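Local coordinates for ABC transporter substrate-binding protein (Staphylococcus aureus subsp. aureus NCTC 8325, PDB 3UN6) that is of uncertain function but binds zinc and probably serves as the substrate-binding component of an ABC-type import system, at residues 46-51 against 249-254. Residues are numbered along the deposited sequence; the frame is centred on the assembly and turned at random.
Sequences HSANLM and FKMNDR. With ZN (zinc ion), chain B.
Met251, a selenomethionine, sets off with CG anti to its carbonyl carbon (chi1 -69°), then bends at chi2 (-74°) and again at chi3, which brings its terminal methyl up to Ala48. Asn49 uses a different first torsion, with CG anti to the backbone N (chi1 -163°), which carries the amide oxygen to Met251, the two side chains crossing obliquely. Two touches result. The first is apolar, methyl on methyl: Met251 CE packs against Ala48 CB at 3.6 Å. The backbone oxygen of the same residue is a little farther off, with Met251 CE and Ala48 O 3.9 Å apart. Closer to the Met251 backbone, Asn49 OD1 rests against Met251 CG at 3.5 Å, an oxygen lying on a methylene. No hydrogen bond crosses between 46-51 and 249-254; the amide is held instead through ND2, which donates to Tyr244 O on helix 234-250. In the periplasmic-binding-protein-like fold expected of this NMT1-like chain, the contact joins the first turn of helix 48-58 to the type I turn from Lys250 to Asp253. That turn leads from helix 234-250 into helix 254-264, for which Asp253 is the N-cap. There the Asp253 side chain accepts from Lys255 N through OD1, Ser257 touches Met251, and Met261 joins Tyr281 of a nearby loop in packing on Ala48. Just ahead of helix 48-58, His46 has a different task: its ND1 binds zinc at 2.1 Å, Cys220 and Cys221 supply two sulfur ligands, a water sits 2.4 Å from the zinc, and the imidazole ring stacks with that of His114.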
loop_
_atom_site.group_PDB
_atom_site.type_symbol
_atom_site.label_atom_id
_atom_site.label_comp_id
_atom_site.label_asym_id
_atom_site.label_seq_id
_atom_site.Cartn_x
_atom_site.Cartn_y
_atom_site.Cartn_z
ATOM N N HIS A 46 3.530 -1.931 -3.509
ATOM C CA HIS A 46 2.620 -0.809 -3.560
ATOM C C HIS A 46 3.307 0.522 -3.743
ATOM O O HIS A 46 2.649 1.508 -4.083
ATOM C CB HIS A 46 1.703 -0.760 -2.338
ATOM C CG HIS A 46 0.876 -1.993 -2.171
ATOM N ND1 HIS A 46 0.044 -2.185 -1.097
ATOM C CD2 HIS A 46 0.804 -3.122 -2.916
ATOM C CE1 HIS A 46 -0.545 -3.361 -1.207
ATOM N NE2 HIS A 46 -0.097 -3.953 -2.302
ATOM N N SER A 47 4.620 0.552 -3.548
ATOM C CA SER A 47 5.369 1.788 -3.703
ATOM C C SER A 47 6.319 1.762 -4.881
ATOM O O SER A 47 7.045 2.724 -5.085
ATOM C CB SER A 47 6.184 2.051 -2.411
ATOM O OG SER A 47 7.295 1.180 -2.350
ATOM N N ALA A 48 6.304 0.682 -5.671
ATOM C CA ALA A 48 7.264 0.474 -6.754
ATOM C C ALA A 48 7.161 1.483 -7.903
ATOM O O ALA A 48 8.142 1.697 -8.605
ATOM C CB ALA A 48 7.133 -0.945 -7.297
ATOM N N ASN A 49 5.996 2.103 -8.094
ATOM C CA ASN A 49 5.876 3.116 -9.146
ATOM C C ASN A 49 6.748 4.345 -8.832
ATOM O O ASN A 49 7.122 5.062 -9.727
ATOM C CB ASN A 49 4.428 3.549 -9.402
ATOM C CG ASN A 49 4.274 4.273 -10.734
ATOM O OD1 ASN A 49 4.780 3.824 -11.752
ATOM N ND2 ASN A 49 3.593 5.395 -10.722
ATOM N N LEU A 50 7.068 4.576 -7.562
ATOM C CA LEU A 50 7.996 5.658 -7.202
ATOM C C LEU A 50 9.406 5.354 -7.732
ATOM O O LEU A 50 10.121 6.276 -8.157
ATOM C CB LEU A 50 8.061 5.860 -5.686
ATOM C CG LEU A 50 6.858 6.519 -5.028
ATOM C CD1 LEU A 50 7.048 6.515 -3.520
ATOM C CD2 LEU A 50 6.686 7.928 -5.560
HETATM N N MSE A 51 9.798 4.070 -7.706
HETATM C CA MSE A 51 11.116 3.648 -8.198
HETATM C C MSE A 51 11.153 3.891 -9.710
HETATM O O MSE A 51 12.138 4.404 -10.265
HETATM C CB MSE A 51 11.380 2.154 -7.940
HETATM C CG MSE A 51 11.059 1.541 -6.532
HETATM SE SE MSE A 51 11.902 2.305 -4.964
HETATM C CE MSE A 51 10.568 3.694 -4.519
ATOM N N PHE A 249 1.996 3.521 -16.362
ATOM C CA PHE A 249 1.708 2.744 -17.570
ATOM C C PHE A 249 2.908 1.903 -18.002
ATOM O O PHE A 249 2.732 0.786 -18.466
ATOM C CB PHE A 249 1.205 3.649 -18.685
ATOM C CG PHE A 249 -0.154 4.242 -18.395
ATOM C CD1 PHE A 249 -1.299 3.493 -18.589
ATOM C CD2 PHE A 249 -0.280 5.535 -17.905
ATOM C CE1 PHE A 249 -2.563 4.024 -18.310
ATOM C CE2 PHE A 249 -1.531 6.079 -17.617
ATOM C CZ PHE A 249 -2.679 5.317 -17.823
ATOM N N LYS A 250 4.119 2.425 -17.846
ATOM C CA LYS A 250 5.333 1.622 -18.114
ATOM C C LYS A 250 5.344 0.331 -17.269
ATOM O O LYS A 250 5.811 -0.723 -17.715
ATOM C CB LYS A 250 6.601 2.417 -17.764
ATOM C CG LYS A 250 7.259 3.171 -18.871
ATOM C CD LYS A 250 7.895 2.205 -19.881
ATOM C CE LYS A 250 8.853 2.917 -20.808
ATOM N NZ LYS A 250 8.236 4.130 -21.413
HETATM N N MSE A 251 4.819 0.443 -16.053
HETATM C CA MSE A 251 4.798 -0.648 -15.073
HETATM C C MSE A 251 3.808 -1.763 -15.361
HETATM O O MSE A 251 3.785 -2.765 -14.637
HETATM C CB MSE A 251 4.566 -0.088 -13.686
HETATM C CG MSE A 251 5.742 0.722 -13.143
HETATM SE SE MSE A 251 7.290 -0.378 -12.567
HETATM C CE MSE A 251 6.594 -1.080 -10.899
ATOM N N ASN A 252 2.979 -1.588 -16.381
ATOM C CA ASN A 252 2.079 -2.654 -16.820
ATOM C C ASN A 252 2.894 -3.794 -17.400
ATOM O O ASN A 252 2.551 -4.968 -17.242
ATOM C CB ASN A 252 1.100 -2.158 -17.886
ATOM C CG ASN A 252 -0.066 -1.400 -17.298
ATOM O OD1 ASN A 252 -0.507 -1.682 -16.180
ATOM N ND2 ASN A 252 -0.616 -0.467 -18.076
ATOM N N ASP A 253 3.953 -3.442 -18.119
ATOM C CA ASP A 253 4.838 -4.434 -18.655
ATOM C C ASP A 253 5.493 -5.141 -17.463
ATOM O O ASP A 253 6.250 -4.522 -16.719
ATOM C CB ASP A 253 5.898 -3.783 -19.527
ATOM C CG ASP A 253 6.973 -4.764 -19.955
ATOM O OD1 ASP A 253 6.877 -5.936 -19.545
ATOM O OD2 ASP A 253 7.913 -4.373 -20.672
ATOM N N ARG A 254 5.192 -6.429 -17.280
ATOM C CA ARG A 254 5.755 -7.205 -16.152
ATOM C C ARG A 254 7.262 -7.352 -16.065
ATOM O O ARG A 254 7.792 -7.450 -14.952
ATOM C CB ARG A 254 5.162 -8.613 -16.047
ATOM C CG ARG A 254 4.212 -8.775 -14.882
ATOM C CD ARG A 254 2.835 -8.243 -15.127
ATOM N NE ARG A 254 2.064 -8.333 -13.887
ATOM C CZ ARG A 254 0.739 -8.352 -13.819
ATOM N NH1 ARG A 254 0.144 -8.430 -12.638
ATOM N NH2 ARG A 254 0.006 -8.319 -14.920
HETATM ZN ZN ZN B . -0.545 -0.969 0.522
HETATM O O HOH W 1 0.600 -2.050 2.318
#